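Local coordinates for protein blue-light receptor of the BLUF-family (Rhodobacter sphaeroides, PDB 2BYC) that binds a flavin and probably serves as a blue-light photoreceptor of the BLUF family, at residues A[6-11]-A[80-85]; A[37-42]-A[58-63]; A[51-56]-A[88-93]. All coordinates share one frame; numbering follows the deposited sequence.

Interaction 1. Residues A[6-11]-A[80-85]; sequences VSLTYR and FDLEPI. With FMN (flavin mononucleotide), chain C.
Strands 6-11 and 80-84 run antiparallel as neighbours in the sheet of the BLUF domain. Ser7 and Glu83 form one hydrogen-bonded pair, with Ser7 N to Glu83 O at 2.8 Å. Thr9 and Asp81 form the next. A classic beta bulge follows, since Phe80 and Asp81 both face Thr9. Thr9 O therefore accepts two N-H groups, and the one from Phe80 N is the shorter at 2.7 Å.

The face with Ser7, Thr9 and Asp81 is closely knit. One water gathers Ser7 OG, Thr9 OG1 and Asp81 OD1, and it donates to Asp81 OD1 at 2.8 Å. Asp81 CG sits in the crowded position between N and C (chi1 82°), which brings OD1 over Thr9 CB. Thr9 OG1 also bonds to Thr53. Ile85 lays CD1 on the backbone of Val6, 3.7 Å from Val6 O, and near Ser7 CB. An alanine here lacks CG1 and CD1 of the isoleucine, and the backbone of Val6 and CB of Ser7 would probably be less well packed.

The face with Leu8 and Leu82 is looser. Leu82 is solvent-exposed and reaches across with one methyl, CD1, which lies 3.8 Å from Leu8 CB. Separately, Pro84 at the strand end points away from 6-11 and is exposed.

Tyr10 turns away from strand 80-84. Its OH lies 3.4 Å from FMN C6 and bonds to Gln52. Strand 49-55 pairs with the other edge of 6-11. Helix 58-69 packs on Val6, Leu8 and Tyr10, and helix 120-131 on Thr9 and Phe80.

Interaction 2. Residues A[37-42]-A[58-63]; sequences LGITGI and RSACDE
Ile39 sets its CD1 methyl over the start of helix 58-69, between Ala60 and Cys61. Here, in the ferredoxin-like alpha+beta fold of the BLUF domain, the turn between helix 19-37 and strand 40-45 packs on the first turns of helix 58-69. Leu37 and Ile39, the first residues of the segment 37-42 to reach across, make the contact. The CD1 of Ile39 is 3.6 Å from Cys61 SG and 3.8 Å from Ala60 CB. CG1 of Ile39 is anti to the carbonyl carbon (chi1 -55°), and the chain then bends at chi2 (-70°) to bring CD1 to the helix. Cys61 SG is likewise anti to its carbonyl carbon, beside the backbone N, and also touches Ile54 of the sheet.

Ala60 is small, so the chain can come close. Its CB lies 3.7 Å from Leu37 O, and the two CA atoms of Leu37 and Ala60 are 6.1 Å apart. Gly38 then turns the chain with positive phi (82°), a backbone shape in which a CB would collide with Leu37 O.

The contact is buried around Ile39, Ala60 and Cys61, and opens to solvent at Glu63. The extended Glu63 crosses Leu37 obliquely, with its OE1 3.1 Å from the methyl CD2 of Leu37.

Interaction 3. Residues A[51-56]-A[88-93]; sequences VQTIEG and RRFPDW. With FMN (flavin mononucleotide), chain C.
Glu55 points its carboxylate at two successive N-H groups of loop 88-93, with the loop side chains round it. CG of Glu55 takes the crowded position between N and C (chi1 50°). Phe90 N reaches OE2 of Glu55 at 2.7 Å on its syn lone pair. Arg89 N reaches OE1 of Glu55 at 3.1 Å from above the carboxylate plane. Thr40 OG1 bonds to OE2 as well, which probably helps to keep this buried carboxylate charged.

The guanidinium of Arg88 stands 78° to the carboxylate and makes no ion pair with it. Its NH1 gives a weak bond to Glu55 O, while its stronger partners are Thr40 and Gly38 O. That of Arg89 is turned by only 26°, yet also misses the carboxylate; its salt bridge is with Glu83. The aliphatic part of Arg89 passes OE1 of Glu55, with CG at 3.5 Å. Arg89 CB rests on one face of the Phe90 ring. Phe90 crosses Thr53 at about a right angle, CE1 to CG2 4.0 Å.

On the flavin side of strand 49-55, Gln52 NE2 donates to FMN O4 at 3.0 Å and to N5. With Tyr10, Gln52 forms the glutamine-tyrosine pair characteristic of BLUF domains, and Glu55 ties loop 88-93 to the same strand. Strands 5-14 and 40-45 flank 49-55, helix 58-69 packs under Ile54, and helix 120-131 meets Thr53, Arg89 and Phe90.

Overall arrangement
From the N terminus, strand 5-14 comes first, and interaction 1 closes the longest loop when strand 77-84 returns to pair with it. Interaction 2 closes a short loop within that span, from the end of helix 19-37 through strands 40-45 and 49-55 to helix 58-69. Interaction 3 starts inside both loops and ends at 88-93, so it crosses each of them. Interactions 1 and 3 meet where strand 5-14 lies against strand 49-55 beside the flavin. Interactions 2 and 3 meet where the 88-93 loop is tied to the start of strand 40-45. Val6 touches Arg58 and Cys61, joining interactions 1 and 2.

Interaction 1. Residues A[6-11]-A[80-85]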
loop_
_atom_site.group_PDB
_atom_site.type_symbol
_atom_site.label_atom_id
_atom_site.label_comp_id
_atom_site.label_asym_id
_atom_site.label_seq_id
_atom_site.Cartn_x
_atom_site.Cartn_y
_atom_site.Cartn_z
ATOM N N VAL A 6 -13.563 0.525 -2.227
ATOM C CA VAL A 6 -12.898 1.522 -1.352
ATOM C C VAL A 6 -11.375 1.509 -1.516
ATOM O O VAL A 6 -10.855 0.610 -2.064
ATOM C CB VAL A 6 -13.280 1.304 0.090
ATOM C CG1 VAL A 6 -14.769 1.706 0.323
ATOM C CG2 VAL A 6 -12.944 -0.136 0.526
ATOM N N SER A 7 -10.692 2.555 -1.062
ATOM C CA SER A 7 -9.227 2.549 -0.958
ATOM C C SER A 7 -8.866 2.848 0.488
ATOM O O SER A 7 -9.280 3.895 0.997
ATOM C CB SER A 7 -8.637 3.660 -1.876
ATOM O OG SER A 7 -7.201 3.664 -1.847
ATOM N N LEU A 8 -8.080 2.003 1.138
ATOM C CA LEU A 8 -7.566 2.340 2.478
ATOM C C LEU A 8 -6.073 2.507 2.452
ATOM O O LEU A 8 -5.427 1.734 1.793
ATOM C CB LEU A 8 -7.892 1.177 3.435
ATOM C CG LEU A 8 -7.680 1.204 4.920
ATOM C CD1 LEU A 8 -8.694 0.149 5.296
ATOM C CD2 LEU A 8 -6.291 0.613 5.168
ATOM N N THR A 9 -5.543 3.500 3.166
ATOM C CA THR A 9 -4.097 3.686 3.235
ATOM C C THR A 9 -3.802 3.818 4.714
ATOM O O THR A 9 -4.512 4.544 5.377
ATOM C CB THR A 9 -3.727 5.053 2.609
ATOM O OG1 THR A 9 -4.000 4.960 1.213
ATOM C CG2 THR A 9 -2.299 5.324 2.737
ATOM N N TYR A 10 -2.771 3.090 5.188
ATOM C CA TYR A 10 -2.328 3.124 6.557
ATOM C C TYR A 10 -0.811 3.252 6.543
ATOM O O TYR A 10 -0.154 3.028 5.555
ATOM C CB TYR A 10 -2.820 1.842 7.334
ATOM C CG TYR A 10 -2.053 0.632 6.898
ATOM C CD1 TYR A 10 -0.749 0.456 7.321
ATOM C CD2 TYR A 10 -2.637 -0.361 6.091
ATOM C CE1 TYR A 10 -0.020 -0.613 6.899
ATOM C CE2 TYR A 10 -1.900 -1.462 5.673
ATOM C CZ TYR A 10 -0.614 -1.589 6.112
ATOM O OH TYR A 10 0.194 -2.620 5.744
ATOM N N ARG A 11 -0.271 3.681 7.656
ATOM C CA ARG A 11 1.167 3.853 7.852
ATOM C C ARG A 11 1.450 2.986 9.037
ATOM O O ARG A 11 0.604 2.917 9.947
ATOM C CB ARG A 11 1.419 5.301 8.257
ATOM C CG ARG A 11 2.864 5.673 8.275
ATOM C CD ARG A 11 3.058 7.170 8.555
ATOM N NE ARG A 11 2.784 7.446 9.946
ATOM C CZ ARG A 11 3.717 7.670 10.863
ATOM N NH1 ARG A 11 5.002 7.700 10.515
ATOM N NH2 ARG A 11 3.357 7.896 12.121
ATOM N N PHE A 80 -4.618 6.275 7.479
ATOM C CA PHE A 80 -4.641 7.621 7.028
ATOM C C PHE A 80 -6.048 7.929 6.529
ATOM O O PHE A 80 -6.672 8.957 6.849
ATOM C CB PHE A 80 -3.660 7.817 5.869
ATOM C CG PHE A 80 -3.893 9.095 5.180
ATOM C CD1 PHE A 80 -3.482 10.272 5.782
ATOM C CD2 PHE A 80 -4.608 9.148 3.965
ATOM C CE1 PHE A 80 -3.716 11.499 5.202
ATOM C CE2 PHE A 80 -4.901 10.409 3.329
ATOM C CZ PHE A 80 -4.442 11.604 3.936
ATOM N N ASP A 81 -6.572 7.007 5.733
ATOM C CA ASP A 81 -7.919 7.248 5.305
ATOM C C ASP A 81 -8.522 5.996 4.704
ATOM O O ASP A 81 -7.815 4.991 4.533
ATOM C CB ASP A 81 -7.899 8.384 4.362
ATOM C CG ASP A 81 -7.530 7.977 2.994
ATOM O OD1 ASP A 81 -6.864 6.912 2.825
ATOM O OD2 ASP A 81 -7.898 8.758 2.080
ATOM N N LEU A 82 -9.835 6.087 4.454
ATOM C CA LEU A 82 -10.566 5.040 3.858
ATOM C C LEU A 82 -11.610 5.742 3.045
ATOM O O LEU A 82 -12.422 6.471 3.537
ATOM C CB LEU A 82 -11.183 4.126 4.927
ATOM C CG LEU A 82 -12.235 3.155 4.320
ATOM C CD1 LEU A 82 -11.565 2.070 3.599
ATOM C CD2 LEU A 82 -13.071 2.592 5.418
ATOM N N GLU A 83 -11.550 5.525 1.758
ATOM C CA GLU A 83 -12.301 6.352 0.838
ATOM C C GLU A 83 -13.045 5.559 -0.181
ATOM O O GLU A 83 -12.460 4.732 -0.843
ATOM C CB GLU A 83 -11.308 7.326 0.122
ATOM C CG GLU A 83 -11.876 7.943 -1.113
ATOM C CD GLU A 83 -10.875 8.670 -1.962
ATOM O OE1 GLU A 83 -11.372 9.444 -2.830
ATOM O OE2 GLU A 83 -9.650 8.427 -1.845
ATOM N N PRO A 84 -14.342 5.765 -0.290
ATOM C CA PRO A 84 -14.995 5.155 -1.414
ATOM C C PRO A 84 -14.396 5.654 -2.701
ATOM O O PRO A 84 -13.988 6.838 -2.806
ATOM C CB PRO A 84 -16.406 5.709 -1.328
ATOM C CG PRO A 84 -16.638 5.971 0.096
ATOM C CD PRO A 84 -15.292 6.431 0.615
ATOM N N ILE A 85 -14.342 4.776 -3.689
ATOM C CA ILE A 85 -13.816 5.161 -4.984
ATOM C C ILE A 85 -14.606 4.626 -6.160
ATOM O O ILE A 85 -15.108 3.564 -6.084
ATOM C CB ILE A 85 -12.349 4.694 -5.142
ATOM C CG1 ILE A 85 -12.171 3.194 -4.783
ATOM C CG2 ILE A 85 -11.456 5.648 -4.380
ATOM C CD1 ILE A 85 -10.769 2.594 -5.239
HETATM N N1 FMN C . -0.858 -9.978 3.085
HETATM C C2 FMN C . -1.718 -9.959 2.009
HETATM O O2 FMN C . -2.328 -11.003 1.677
HETATM N N3 FMN C . -1.918 -8.830 1.287
HETATM C C4 FMN C . -1.215 -7.735 1.649
HETATM O O4 FMN C . -1.423 -6.719 1.069
HETATM C C4A FMN C . -0.335 -7.732 2.737
HETATM N N5 FMN C . 0.360 -6.581 3.070
HETATM C C5A FMN C . 1.182 -6.540 4.206
HETATM C C6 FMN C . 1.845 -5.388 4.567
HETATM C C7 FMN C . 2.728 -5.331 5.655
HETATM C C7M FMN C . 3.325 -3.996 6.119
HETATM C C8 FMN C . 2.905 -6.476 6.404
HETATM C C8M FMN C . 3.786 -6.495 7.643
HETATM C C9 FMN C . 2.232 -7.646 6.061
HETATM C C9A FMN C . 1.351 -7.674 4.936
HETATM N N10 FMN C . 0.674 -8.856 4.561
HETATM C C10 FMN C . -0.183 -8.855 3.466
HETATM C "C1'" FMN C . 1.055 -10.191 5.105
HETATM C "C2'" FMN C . -0.196 -10.609 5.841
HETATM O "O2'" FMN C . -0.011 -9.996 7.085
HETATM C "C3'" FMN C . -0.430 -12.123 5.975
HETATM O "O3'" FMN C . 0.481 -12.633 6.897
HETATM C "C4'" FMN C . -0.330 -12.953 4.704
HETATM O "O4'" FMN C . -1.406 -12.722 3.770
HETATM C "C5'" FMN C . -0.389 -14.437 5.075
HETATM O "O5'" FMN C . 0.848 -15.152 5.090
HETATM P P FMN C . 0.644 -16.742 5.128
HETATM O O1P FMN C . 1.981 -17.487 4.999
HETATM O O2P FMN C . 0.014 -17.001 6.491
HETATM O O3P FMN C . -0.300 -16.966 3.972
HETATM O O HOH W 1 -6.708 5.452 0.420
#

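Interaction 2. Residues A[37-42]-A[58-63]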
loop_
_atom_site.group_PDB
_atom_site.type_symbol
_atom_site.label_atom_id
_atom_site.label_comp_id
_atom_site.label_asym_id
_atom_site.label_seq_id
_atom_site.Cartn_x
_atom_site.Cartn_y
_atom_site.Cartn_z
ATOM N N LEU A 37 -8.882 -12.103 -3.349
ATOM C CA LEU A 37 -9.837 -11.210 -2.692
ATOM C C LEU A 37 -10.343 -10.091 -3.589
ATOM O O LEU A 37 -11.311 -9.413 -3.287
ATOM C CB LEU A 37 -9.149 -10.506 -1.533
ATOM C CG LEU A 37 -8.925 -11.309 -0.283
ATOM C CD1 LEU A 37 -8.347 -10.368 0.821
ATOM C CD2 LEU A 37 -10.236 -11.900 0.124
ATOM N N GLY A 38 -9.654 -9.869 -4.669
ATOM C CA GLY A 38 -9.970 -8.724 -5.501
ATOM C C GLY A 38 -9.297 -7.479 -4.902
ATOM O O GLY A 38 -9.717 -6.368 -5.142
ATOM N N ILE A 39 -8.229 -7.648 -4.154
ATOM C CA ILE A 39 -7.471 -6.445 -3.747
ATOM C C ILE A 39 -6.353 -6.046 -4.698
ATOM O O ILE A 39 -5.742 -6.887 -5.290
ATOM C CB ILE A 39 -6.857 -6.665 -2.328
ATOM C CG1 ILE A 39 -7.978 -7.034 -1.370
ATOM C CG2 ILE A 39 -6.127 -5.464 -1.865
ATOM C CD1 ILE A 39 -8.872 -5.865 -1.125
ATOM N N THR A 40 -6.099 -4.746 -4.862
ATOM C CA THR A 40 -4.970 -4.246 -5.613
ATOM C C THR A 40 -4.394 -3.108 -4.834
ATOM O O THR A 40 -5.051 -2.589 -3.971
ATOM C CB THR A 40 -5.419 -3.730 -7.029
ATOM O OG1 THR A 40 -6.476 -2.747 -6.905
ATOM C CG2 THR A 40 -5.794 -4.878 -7.888
ATOM N N GLY A 41 -3.137 -2.756 -5.075
ATOM C CA GLY A 41 -2.592 -1.646 -4.321
ATOM C C GLY A 41 -1.067 -1.634 -4.333
ATOM O O GLY A 41 -0.423 -2.387 -5.132
ATOM N N ILE A 42 -0.511 -0.835 -3.446
ATOM C CA ILE A 42 0.909 -0.581 -3.448
ATOM C C ILE A 42 1.387 -0.559 -1.975
ATOM O O ILE A 42 0.662 -0.151 -1.094
ATOM C CB ILE A 42 1.283 0.774 -4.202
ATOM C CG1 ILE A 42 0.374 1.935 -3.721
ATOM C CG2 ILE A 42 1.122 0.683 -5.684
ATOM C CD1 ILE A 42 0.996 3.369 -3.730
ATOM N N ARG A 58 -15.379 -3.115 -0.176
ATOM C CA ARG A 58 -15.264 -2.632 1.231
ATOM C C ARG A 58 -14.999 -3.805 2.197
ATOM O O ARG A 58 -14.133 -3.713 3.122
ATOM C CB ARG A 58 -16.524 -1.863 1.676
ATOM C CG ARG A 58 -16.474 -1.495 3.166
ATOM C CD ARG A 58 -16.771 0.052 3.388
ATOM N NE ARG A 58 -17.882 0.291 2.566
ATOM C CZ ARG A 58 -18.228 1.361 1.893
ATOM N NH1 ARG A 58 -17.610 2.531 1.949
ATOM N NH2 ARG A 58 -19.278 1.189 1.124
ATOM N N SER A 59 -15.745 -4.897 1.989
ATOM C CA SER A 59 -15.682 -6.057 2.857
ATOM C C SER A 59 -14.345 -6.774 2.743
ATOM O O SER A 59 -13.805 -7.235 3.775
ATOM C CB SER A 59 -16.767 -7.056 2.542
ATOM O OG SER A 59 -16.599 -7.424 1.169
ATOM N N ALA A 60 -13.781 -6.839 1.542
ATOM C CA ALA A 60 -12.422 -7.434 1.373
ATOM C C ALA A 60 -11.351 -6.537 1.965
ATOM O O ALA A 60 -10.391 -7.033 2.507
ATOM C CB ALA A 60 -12.083 -7.677 -0.100
ATOM N N CYS A 61 -11.455 -5.226 1.827
ATOM C CA CYS A 61 -10.437 -4.384 2.487
ATOM C C CYS A 61 -10.489 -4.528 3.993
ATOM O O CYS A 61 -9.438 -4.658 4.629
ATOM C CB CYS A 61 -10.522 -2.919 2.032
ATOM S SG CYS A 61 -10.039 -2.729 0.332
ATOM N N ASP A 62 -11.699 -4.496 4.565
ATOM C CA ASP A 62 -11.901 -4.757 6.013
ATOM C C ASP A 62 -11.209 -6.043 6.497
ATOM O O ASP A 62 -10.478 -6.030 7.491
ATOM C CB ASP A 62 -13.401 -4.804 6.372
ATOM C CG ASP A 62 -13.636 -5.188 7.801
ATOM O OD1 ASP A 62 -13.388 -4.344 8.705
ATOM O OD2 ASP A 62 -14.097 -6.355 8.031
ATOM N N GLU A 63 -11.439 -7.140 5.772
ATOM C CA GLU A 63 -10.873 -8.424 6.067
ATOM C C GLU A 63 -9.347 -8.442 6.055
ATOM O O GLU A 63 -8.685 -8.909 6.997
ATOM C CB GLU A 63 -11.391 -9.396 5.039
ATOM C CG GLU A 63 -10.944 -10.774 5.295
ATOM C CD GLU A 63 -11.454 -11.817 4.286
ATOM O OE1 GLU A 63 -11.240 -11.633 3.044
ATOM O OE2 GLU A 63 -12.029 -12.847 4.758
#

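Interaction 3. Residues A[51-56]-A[88-93]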
loop_
_atom_site.group_PDB
_atom_site.type_symbol
_atom_site.label_atom_id
_atom_site.label_comp_id
_atom_site.label_asym_id
_atom_site.label_seq_id
_atom_site.Cartn_x
_atom_site.Cartn_y
_atom_site.Cartn_z
ATOM N N VAL A 51 3.959 2.359 4.131
ATOM C CA VAL A 51 2.684 3.020 3.820
ATOM C C VAL A 51 2.069 2.059 2.831
ATOM O O VAL A 51 2.685 1.691 1.881
ATOM C CB VAL A 51 2.876 4.455 3.261
ATOM C CG1 VAL A 51 1.551 5.006 2.829
ATOM C CG2 VAL A 51 3.449 5.407 4.421
ATOM N N GLN A 52 0.873 1.572 3.149
ATOM C CA GLN A 52 0.179 0.645 2.263
ATOM C C GLN A 52 -1.175 1.199 1.826
ATOM O O GLN A 52 -1.890 1.750 2.630
ATOM C CB GLN A 52 0.085 -0.773 2.866
ATOM C CG GLN A 52 -0.389 -1.706 1.807
ATOM C CD GLN A 52 -0.496 -3.116 2.289
ATOM O OE1 GLN A 52 -0.789 -3.395 3.454
ATOM N NE2 GLN A 52 -0.260 -4.020 1.390
ATOM N N THR A 53 -1.462 1.092 0.524
ATOM C CA THR A 53 -2.769 1.425 -0.023
ATOM C C THR A 53 -3.347 0.163 -0.602
ATOM O O THR A 53 -2.675 -0.462 -1.429
ATOM C CB THR A 53 -2.602 2.363 -1.170
ATOM O OG1 THR A 53 -2.154 3.627 -0.658
ATOM C CG2 THR A 53 -3.957 2.560 -1.896
ATOM N N ILE A 54 -4.541 -0.230 -0.171
ATOM C CA ILE A 54 -5.200 -1.414 -0.778
ATOM C C ILE A 54 -6.528 -0.971 -1.205
ATOM O O ILE A 54 -7.141 -0.108 -0.540
ATOM C CB ILE A 54 -5.433 -2.542 0.274
ATOM C CG1 ILE A 54 -6.156 -1.951 1.486
ATOM C CG2 ILE A 54 -4.109 -3.254 0.626
ATOM C CD1 ILE A 54 -6.418 -2.887 2.603
ATOM N N GLU A 55 -6.984 -1.483 -2.336
ATOM C CA GLU A 55 -8.273 -0.984 -2.860
ATOM C C GLU A 55 -9.005 -2.210 -3.356
ATOM O O GLU A 55 -8.414 -3.159 -3.789
ATOM C CB GLU A 55 -8.097 -0.001 -3.968
ATOM C CG GLU A 55 -7.187 -0.481 -5.028
ATOM C CD GLU A 55 -6.769 0.629 -5.958
ATOM O OE1 GLU A 55 -7.008 1.789 -5.625
ATOM O OE2 GLU A 55 -6.210 0.325 -7.024
ATOM N N GLY A 56 -10.291 -2.215 -3.180
ATOM C CA GLY A 56 -11.093 -3.372 -3.536
ATOM C C GLY A 56 -12.439 -3.259 -2.859
ATOM O O GLY A 56 -12.745 -2.246 -2.339
ATOM N N ARG A 88 -10.438 1.779 -9.435
ATOM C CA ARG A 88 -9.062 1.552 -8.933
ATOM C C ARG A 88 -7.994 2.535 -9.432
ATOM O O ARG A 88 -7.957 2.948 -10.600
ATOM C CB ARG A 88 -8.621 0.112 -9.239
ATOM C CG ARG A 88 -9.484 -0.941 -8.607
ATOM C CD ARG A 88 -8.970 -2.305 -8.921
ATOM N NE ARG A 88 -9.970 -3.264 -8.498
ATOM C CZ ARG A 88 -9.927 -3.951 -7.371
ATOM N NH1 ARG A 88 -8.919 -3.793 -6.532
ATOM N NH2 ARG A 88 -10.874 -4.801 -7.098
ATOM N N ARG A 89 -7.088 2.889 -8.532
ATOM C CA ARG A 89 -5.902 3.685 -8.872
ATOM C C ARG A 89 -4.756 2.776 -9.378
ATOM O O ARG A 89 -3.990 3.195 -10.220
ATOM C CB ARG A 89 -5.481 4.499 -7.639
ATOM C CG ARG A 89 -6.689 5.080 -6.839
ATOM C CD ARG A 89 -6.403 5.356 -5.268
ATOM N NE ARG A 89 -7.403 6.318 -4.679
ATOM C CZ ARG A 89 -7.413 7.602 -4.993
ATOM N NH1 ARG A 89 -6.486 8.062 -5.849
ATOM N NH2 ARG A 89 -8.342 8.428 -4.495
ATOM N N PHE A 90 -4.633 1.553 -8.849
ATOM C CA PHE A 90 -3.586 0.608 -9.237
ATOM C C PHE A 90 -4.187 -0.715 -9.683
ATOM O O PHE A 90 -3.887 -1.764 -9.122
ATOM C CB PHE A 90 -2.598 0.346 -8.049
ATOM C CG PHE A 90 -2.231 1.586 -7.352
ATOM C CD1 PHE A 90 -2.970 2.009 -6.232
ATOM C CD2 PHE A 90 -1.263 2.459 -7.919
ATOM C CE1 PHE A 90 -2.696 3.216 -5.582
ATOM C CE2 PHE A 90 -0.984 3.699 -7.302
ATOM C CZ PHE A 90 -1.704 4.065 -6.119
ATOM N N PRO A 91 -5.018 -0.674 -10.730
ATOM C CA PRO A 91 -5.719 -1.875 -11.108
ATOM C C PRO A 91 -4.795 -3.010 -11.548
ATOM O O PRO A 91 -5.157 -4.215 -11.441
ATOM C CB PRO A 91 -6.647 -1.385 -12.258
ATOM C CG PRO A 91 -5.997 -0.171 -12.780
ATOM C CD PRO A 91 -5.411 0.471 -11.565
ATOM N N ASP A 92 -3.593 -2.682 -11.982
ATOM C CA ASP A 92 -2.809 -3.713 -12.588
ATOM C C ASP A 92 -2.030 -4.513 -11.560
ATOM O O ASP A 92 -1.391 -5.497 -11.918
ATOM C CB ASP A 92 -1.881 -3.132 -13.676
ATOM C CG ASP A 92 -2.648 -2.389 -14.757
ATOM O OD1 ASP A 92 -3.812 -2.773 -15.029
ATOM O OD2 ASP A 92 -2.102 -1.398 -15.318
ATOM N N TRP A 93 -2.062 -4.097 -10.299
ATOM C CA TRP A 93 -1.157 -4.655 -9.265
ATOM C C TRP A 93 -1.910 -5.102 -8.055
ATOM O O TRP A 93 -2.533 -4.310 -7.348
ATOM C CB TRP A 93 -0.091 -3.666 -8.819
ATOM C CG TRP A 93 0.616 -2.996 -9.927
ATOM C CD1 TRP A 93 0.223 -1.870 -10.597
ATOM C CD2 TRP A 93 1.842 -3.420 -10.524
ATOM N NE1 TRP A 93 1.139 -1.575 -11.574
ATOM C CE2 TRP A 93 2.151 -2.501 -11.533
ATOM C CE3 TRP A 93 2.721 -4.480 -10.281
ATOM C CZ2 TRP A 93 3.312 -2.574 -12.277
ATOM C CZ3 TRP A 93 3.897 -4.573 -11.064
ATOM C CH2 TRP A 93 4.162 -3.622 -12.044
HETATM N N1 FMN C . -0.858 -9.978 3.085
HETATM C C2 FMN C . -1.718 -9.959 2.009
HETATM O O2 FMN C . -2.328 -11.003 1.677
HETATM N N3 FMN C . -1.918 -8.830 1.287
HETATM C C4 FMN C . -1.215 -7.735 1.649
HETATM O O4 FMN C . -1.423 -6.719 1.069
HETATM C C4A FMN C . -0.335 -7.732 2.737
HETATM N N5 FMN C . 0.360 -6.581 3.070
HETATM C C5A FMN C . 1.182 -6.540 4.206
HETATM C C6 FMN C . 1.845 -5.388 4.567
HETATM C C7 FMN C . 2.728 -5.331 5.655
HETATM C C7M FMN C . 3.325 -3.996 6.119
HETATM C C8 FMN C . 2.905 -6.476 6.404
HETATM C C8M FMN C . 3.786 -6.495 7.643
HETATM C C9 FMN C . 2.232 -7.646 6.061
HETATM C C9A FMN C . 1.351 -7.674 4.936
HETATM N N10 FMN C . 0.674 -8.856 4.561
HETATM C C10 FMN C . -0.183 -8.855 3.466
HETATM C "C1'" FMN C . 1.055 -10.191 5.105
HETATM C "C2'" FMN C . -0.196 -10.609 5.841
HETATM O "O2'" FMN C . -0.011 -9.996 7.085
HETATM C "C3'" FMN C . -0.430 -12.123 5.975
HETATM O "O3'" FMN C . 0.481 -12.633 6.897
HETATM C "C4'" FMN C . -0.330 -12.953 4.704
HETATM O "O4'" FMN C . -1.406 -12.722 3.770
HETATM C "C5'" FMN C . -0.389 -14.437 5.075
HETATM O "O5'" FMN C . 0.848 -15.152 5.090
HETATM P P FMN C . 0.644 -16.742 5.128
HETATM O O1P FMN C . 1.981 -17.487 4.999
HETATM O O2P FMN C . 0.014 -17.001 6.491
HETATM O O3P FMN C . -0.300 -16.966 3.972
#